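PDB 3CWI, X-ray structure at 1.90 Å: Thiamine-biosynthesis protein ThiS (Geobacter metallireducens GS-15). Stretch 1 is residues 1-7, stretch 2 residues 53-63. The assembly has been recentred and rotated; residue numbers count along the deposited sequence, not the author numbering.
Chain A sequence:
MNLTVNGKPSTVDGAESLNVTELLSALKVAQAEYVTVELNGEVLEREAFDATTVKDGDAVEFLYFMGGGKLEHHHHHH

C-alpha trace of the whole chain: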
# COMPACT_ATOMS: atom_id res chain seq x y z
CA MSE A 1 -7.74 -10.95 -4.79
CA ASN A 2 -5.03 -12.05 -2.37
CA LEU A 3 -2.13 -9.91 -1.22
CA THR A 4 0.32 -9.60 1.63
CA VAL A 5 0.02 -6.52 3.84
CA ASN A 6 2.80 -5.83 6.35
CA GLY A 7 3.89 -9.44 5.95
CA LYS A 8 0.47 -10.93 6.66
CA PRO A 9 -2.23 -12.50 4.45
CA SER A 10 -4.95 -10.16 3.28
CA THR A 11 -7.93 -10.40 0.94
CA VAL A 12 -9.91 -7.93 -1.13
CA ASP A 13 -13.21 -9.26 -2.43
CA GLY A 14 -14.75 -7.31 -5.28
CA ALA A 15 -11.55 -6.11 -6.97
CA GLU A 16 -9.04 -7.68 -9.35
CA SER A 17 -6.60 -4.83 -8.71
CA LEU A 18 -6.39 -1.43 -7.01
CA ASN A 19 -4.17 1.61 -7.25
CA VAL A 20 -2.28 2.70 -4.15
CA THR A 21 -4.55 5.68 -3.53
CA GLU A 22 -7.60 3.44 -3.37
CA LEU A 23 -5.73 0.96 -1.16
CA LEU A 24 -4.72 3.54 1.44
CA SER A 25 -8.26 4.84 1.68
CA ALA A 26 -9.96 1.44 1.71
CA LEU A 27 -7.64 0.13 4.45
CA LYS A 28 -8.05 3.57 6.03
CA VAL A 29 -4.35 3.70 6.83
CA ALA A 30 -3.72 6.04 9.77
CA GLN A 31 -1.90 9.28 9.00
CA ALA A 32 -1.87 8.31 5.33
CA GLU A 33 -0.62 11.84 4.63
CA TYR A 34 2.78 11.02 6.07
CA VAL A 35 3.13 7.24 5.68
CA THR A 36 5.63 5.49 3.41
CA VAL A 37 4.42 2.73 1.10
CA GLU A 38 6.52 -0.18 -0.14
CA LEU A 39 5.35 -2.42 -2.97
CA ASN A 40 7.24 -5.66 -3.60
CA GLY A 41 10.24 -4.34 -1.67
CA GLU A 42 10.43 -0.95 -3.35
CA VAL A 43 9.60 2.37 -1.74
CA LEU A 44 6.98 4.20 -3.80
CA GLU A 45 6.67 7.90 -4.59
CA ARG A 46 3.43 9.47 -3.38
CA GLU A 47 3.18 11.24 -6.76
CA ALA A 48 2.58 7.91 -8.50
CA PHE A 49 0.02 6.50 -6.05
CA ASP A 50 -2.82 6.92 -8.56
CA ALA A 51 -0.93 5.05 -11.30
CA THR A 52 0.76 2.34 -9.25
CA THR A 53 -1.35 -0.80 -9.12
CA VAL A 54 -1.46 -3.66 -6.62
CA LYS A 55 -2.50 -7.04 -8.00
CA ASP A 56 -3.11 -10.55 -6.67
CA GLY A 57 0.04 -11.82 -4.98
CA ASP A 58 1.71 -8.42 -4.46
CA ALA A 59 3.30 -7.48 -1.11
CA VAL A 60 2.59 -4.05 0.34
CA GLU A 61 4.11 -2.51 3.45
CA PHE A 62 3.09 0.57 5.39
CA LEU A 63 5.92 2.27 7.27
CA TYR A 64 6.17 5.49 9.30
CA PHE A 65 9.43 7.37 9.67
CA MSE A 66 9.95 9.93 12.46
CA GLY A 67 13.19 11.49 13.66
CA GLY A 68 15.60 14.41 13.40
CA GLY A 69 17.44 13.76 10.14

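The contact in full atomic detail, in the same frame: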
# COMPACT_ATOMS: atom_id res chain seq x y z
N MSE A 1 -9.20 -10.81 -4.51
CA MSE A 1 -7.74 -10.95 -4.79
C MSE A 1 -6.98 -11.12 -3.48
O MSE A 1 -7.40 -10.62 -2.44
CB MSE A 1 -7.23 -9.71 -5.54
CG MSE A 1 -7.33 -8.42 -4.74
SE MSE A 1 -6.42 -6.92 -5.59
CE MSE A 1 -4.66 -7.18 -4.85
N ASN A 2 -5.85 -11.82 -3.55
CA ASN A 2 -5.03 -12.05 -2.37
C ASN A 2 -3.75 -11.24 -2.41
O ASN A 2 -3.12 -11.12 -3.46
CB ASN A 2 -4.66 -13.52 -2.23
CG ASN A 2 -5.73 -14.34 -1.55
OD1 ASN A 2 -5.54 -15.53 -1.27
ND2 ASN A 2 -6.88 -13.73 -1.28
N LEU A 3 -3.38 -10.66 -1.28
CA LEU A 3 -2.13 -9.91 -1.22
C LEU A 3 -1.58 -10.00 0.18
O LEU A 3 -2.24 -10.48 1.10
CB LEU A 3 -2.35 -8.44 -1.59
CG LEU A 3 -3.21 -7.56 -0.69
CD1 LEU A 3 -2.99 -6.09 -1.04
CD2 LEU A 3 -4.67 -7.93 -0.86
N THR A 4 -0.33 -9.58 0.33
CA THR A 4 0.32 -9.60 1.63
C THR A 4 0.41 -8.15 2.08
O THR A 4 0.83 -7.28 1.31
CB THR A 4 1.73 -10.20 1.51
OG1 THR A 4 1.65 -11.49 0.89
CG2 THR A 4 2.37 -10.34 2.87
N VAL A 5 -0.03 -7.87 3.30
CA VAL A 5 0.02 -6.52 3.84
C VAL A 5 0.80 -6.57 5.15
O VAL A 5 0.40 -7.25 6.09
CB VAL A 5 -1.41 -5.97 4.11
CG1 VAL A 5 -1.33 -4.59 4.74
CG2 VAL A 5 -2.18 -5.89 2.79
N ASN A 6 1.92 -5.86 5.18
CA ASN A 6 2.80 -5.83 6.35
C ASN A 6 3.18 -7.26 6.75
O ASN A 6 3.18 -7.62 7.94
CB ASN A 6 2.14 -5.13 7.53
CG ASN A 6 1.89 -3.66 7.25
OD1 ASN A 6 2.71 -3.00 6.61
ND2 ASN A 6 0.76 -3.14 7.74
N GLY A 7 3.48 -8.06 5.74
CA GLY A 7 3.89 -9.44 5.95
C GLY A 7 2.80 -10.46 6.22
O GLY A 7 3.07 -11.65 6.28
N THR A 53 -0.30 0.17 -9.39
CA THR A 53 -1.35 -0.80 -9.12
C THR A 53 -0.88 -2.04 -8.35
O THR A 53 0.21 -2.56 -8.58
CB THR A 53 -1.99 -1.26 -10.43
OG1 THR A 53 -2.21 -0.12 -11.27
CG2 THR A 53 -3.32 -1.94 -10.16
N VAL A 54 -1.73 -2.48 -7.43
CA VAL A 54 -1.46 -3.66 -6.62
C VAL A 54 -2.35 -4.77 -7.14
O VAL A 54 -3.56 -4.60 -7.26
CB VAL A 54 -1.79 -3.39 -5.14
CG1 VAL A 54 -1.42 -4.60 -4.30
CG2 VAL A 54 -1.04 -2.15 -4.66
N LYS A 55 -1.74 -5.91 -7.47
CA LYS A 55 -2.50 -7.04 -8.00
C LYS A 55 -2.39 -8.27 -7.10
O LYS A 55 -1.66 -8.26 -6.11
CB LYS A 55 -2.01 -7.37 -9.41
CG LYS A 55 -2.04 -6.17 -10.36
CD LYS A 55 -1.49 -6.53 -11.73
CE LYS A 55 -1.50 -5.31 -12.66
NZ LYS A 55 -0.99 -5.65 -14.01
N ASP A 56 -3.14 -9.32 -7.45
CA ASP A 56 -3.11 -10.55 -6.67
C ASP A 56 -1.66 -11.02 -6.48
O ASP A 56 -0.88 -11.06 -7.44
CB ASP A 56 -3.90 -11.65 -7.39
CG ASP A 56 -3.91 -12.96 -6.62
OD1 ASP A 56 -4.70 -13.10 -5.66
OD2 ASP A 56 -3.11 -13.86 -6.98
N GLY A 57 -1.30 -11.35 -5.25
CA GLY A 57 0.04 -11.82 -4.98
C GLY A 57 1.08 -10.76 -4.63
O GLY A 57 2.18 -11.11 -4.24
N ASP A 58 0.75 -9.48 -4.78
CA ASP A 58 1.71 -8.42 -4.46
C ASP A 58 1.88 -8.25 -2.94
O ASP A 58 1.00 -8.63 -2.17
CB ASP A 58 1.26 -7.09 -5.08
CG ASP A 58 1.53 -7.01 -6.57
OD1 ASP A 58 2.33 -7.82 -7.09
OD2 ASP A 58 0.97 -6.10 -7.24
N ALA A 59 3.01 -7.69 -2.53
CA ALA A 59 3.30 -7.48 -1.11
C ALA A 59 3.43 -5.99 -0.83
O ALA A 59 4.31 -5.32 -1.36
CB ALA A 59 4.59 -8.18 -0.73
N VAL A 60 2.54 -5.46 0.01
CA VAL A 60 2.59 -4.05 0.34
C VAL A 60 2.94 -3.86 1.80
O VAL A 60 2.55 -4.65 2.67
CB VAL A 60 1.23 -3.38 0.02
CG1 VAL A 60 0.91 -3.54 -1.45
CG2 VAL A 60 0.12 -3.99 0.86
N GLU A 61 3.70 -2.81 2.08
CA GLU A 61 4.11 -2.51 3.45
C GLU A 61 3.86 -1.04 3.76
O GLU A 61 4.10 -0.16 2.93
CB GLU A 61 5.60 -2.80 3.62
CG GLU A 61 6.01 -4.22 3.31
CD GLU A 61 7.51 -4.37 3.22
OE1 GLU A 61 8.10 -3.89 2.23
OE2 GLU A 61 8.11 -4.94 4.15
N PHE A 62 3.36 -0.78 4.96
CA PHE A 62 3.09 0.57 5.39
C PHE A 62 4.06 0.90 6.52
O PHE A 62 4.05 0.25 7.57
CB PHE A 62 1.64 0.70 5.86
CG PHE A 62 0.64 0.39 4.79
CD1 PHE A 62 0.63 1.12 3.61
CD2 PHE A 62 -0.27 -0.64 4.94
CE1 PHE A 62 -0.27 0.82 2.59
CE2 PHE A 62 -1.17 -0.96 3.93
CZ PHE A 62 -1.17 -0.23 2.76
N LEU A 63 4.92 1.88 6.29
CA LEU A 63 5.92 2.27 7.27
C LEU A 63 5.82 3.76 7.62
O LEU A 63 5.42 4.58 6.79
CB LEU A 63 7.33 1.97 6.74
CG LEU A 63 7.57 0.64 6.00
CD1 LEU A 63 9.02 0.58 5.56
CD2 LEU A 63 7.23 -0.54 6.88
O HOH W 1 1.62 -12.09 -1.72
O HOH W 2 3.75 -7.26 2.89

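The N-terminal strand of ThiS, residues 2-5, lies parallel to the strand that runs through residues 59-63, although more than fifty residues separate them in sequence. The two strand axes approach to 4.8 Å, with 32° between their directions, and the contact buries 575 Å² in total.

Met1, present as selenomethionine, precedes the strand and points its CA-to-CB bond toward stretch 2. Its terminal methyl packs against backbone there, with Met1 CE 3.4 Å from Lys55 C, and also reaches the side chain of Val54, Met1 CE to Val54 CG1 4.2 Å.

At Asn2 the partner is a turn. Asn2 N donates to Asp56 OD1 (2.7 Å), so a carboxylate takes the place of a backbone acceptor, while Asn2 O accepts a short hydrogen bond from Gly57 N (2.6 Å). Asp56 and Gly57 are the central residues of a type II turn from Lys55 to Asp58, closed by Asp58 N to Lys55 O at 3.0 Å and braced by Lys55 N to Asp58 OD2 at 2.7 Å. Gly57 has phi/psi of 89°/-9°, where a CB would be jammed against the preceding carbonyl oxygen.

Leu3 is buried and supplies apolar packing: Leu3 CD1 lies 3.9 Å from Val54 CG1 and 4.2 Å from Val60 CG2, joining the residues before and after the turn.

Regular parallel pairing begins at Thr4, which is in register with Ala59. Its amide donates to Asp58 O (Thr4 N to Asp58 O, 3.0 Å) and its carbonyl accepts from Val60 N (Thr4 O to Val60 N, 2.8 Å), so Thr4 bonds to the residues flanking its partner, as expected of a parallel bridge. Thr4 and Ala59 share one face of the sheet, Thr4 CB and Ala59 CB 4.2 Å apart. A water also links Thr4 OG1 (2.7 Å from the water O) to Gly57 O (2.8 Å from it), the latter bond being weak.

Val5 pairs with Val60 on the other face. Val5 CG2 meets Val60 CG2 at 3.6 Å, and Val5 CG1 packs 3.7 Å from Phe62 CE2. Val5 CA lies 3.4 Å from Val60 O in a CA-H...O contact.

Asn6 continues the ladder beyond the strand. Its amide donates to Val60 O (Asn6 N to Val60 O, 2.9 Å), and although its CA-to-CB bond points away, the side chain returns so that Asn6 OD1 accepts from Phe62 N at 2.8 Å, in effect extending the pairing. Asn6 ND2 sits at the edge of the Phe62 ring, 3.9 Å from Phe62 CD2. At Gly7 the direct contact gives way to water, whose O accepts from Gly7 N (3.0 Å) and donates to Val60 O (2.9 Å).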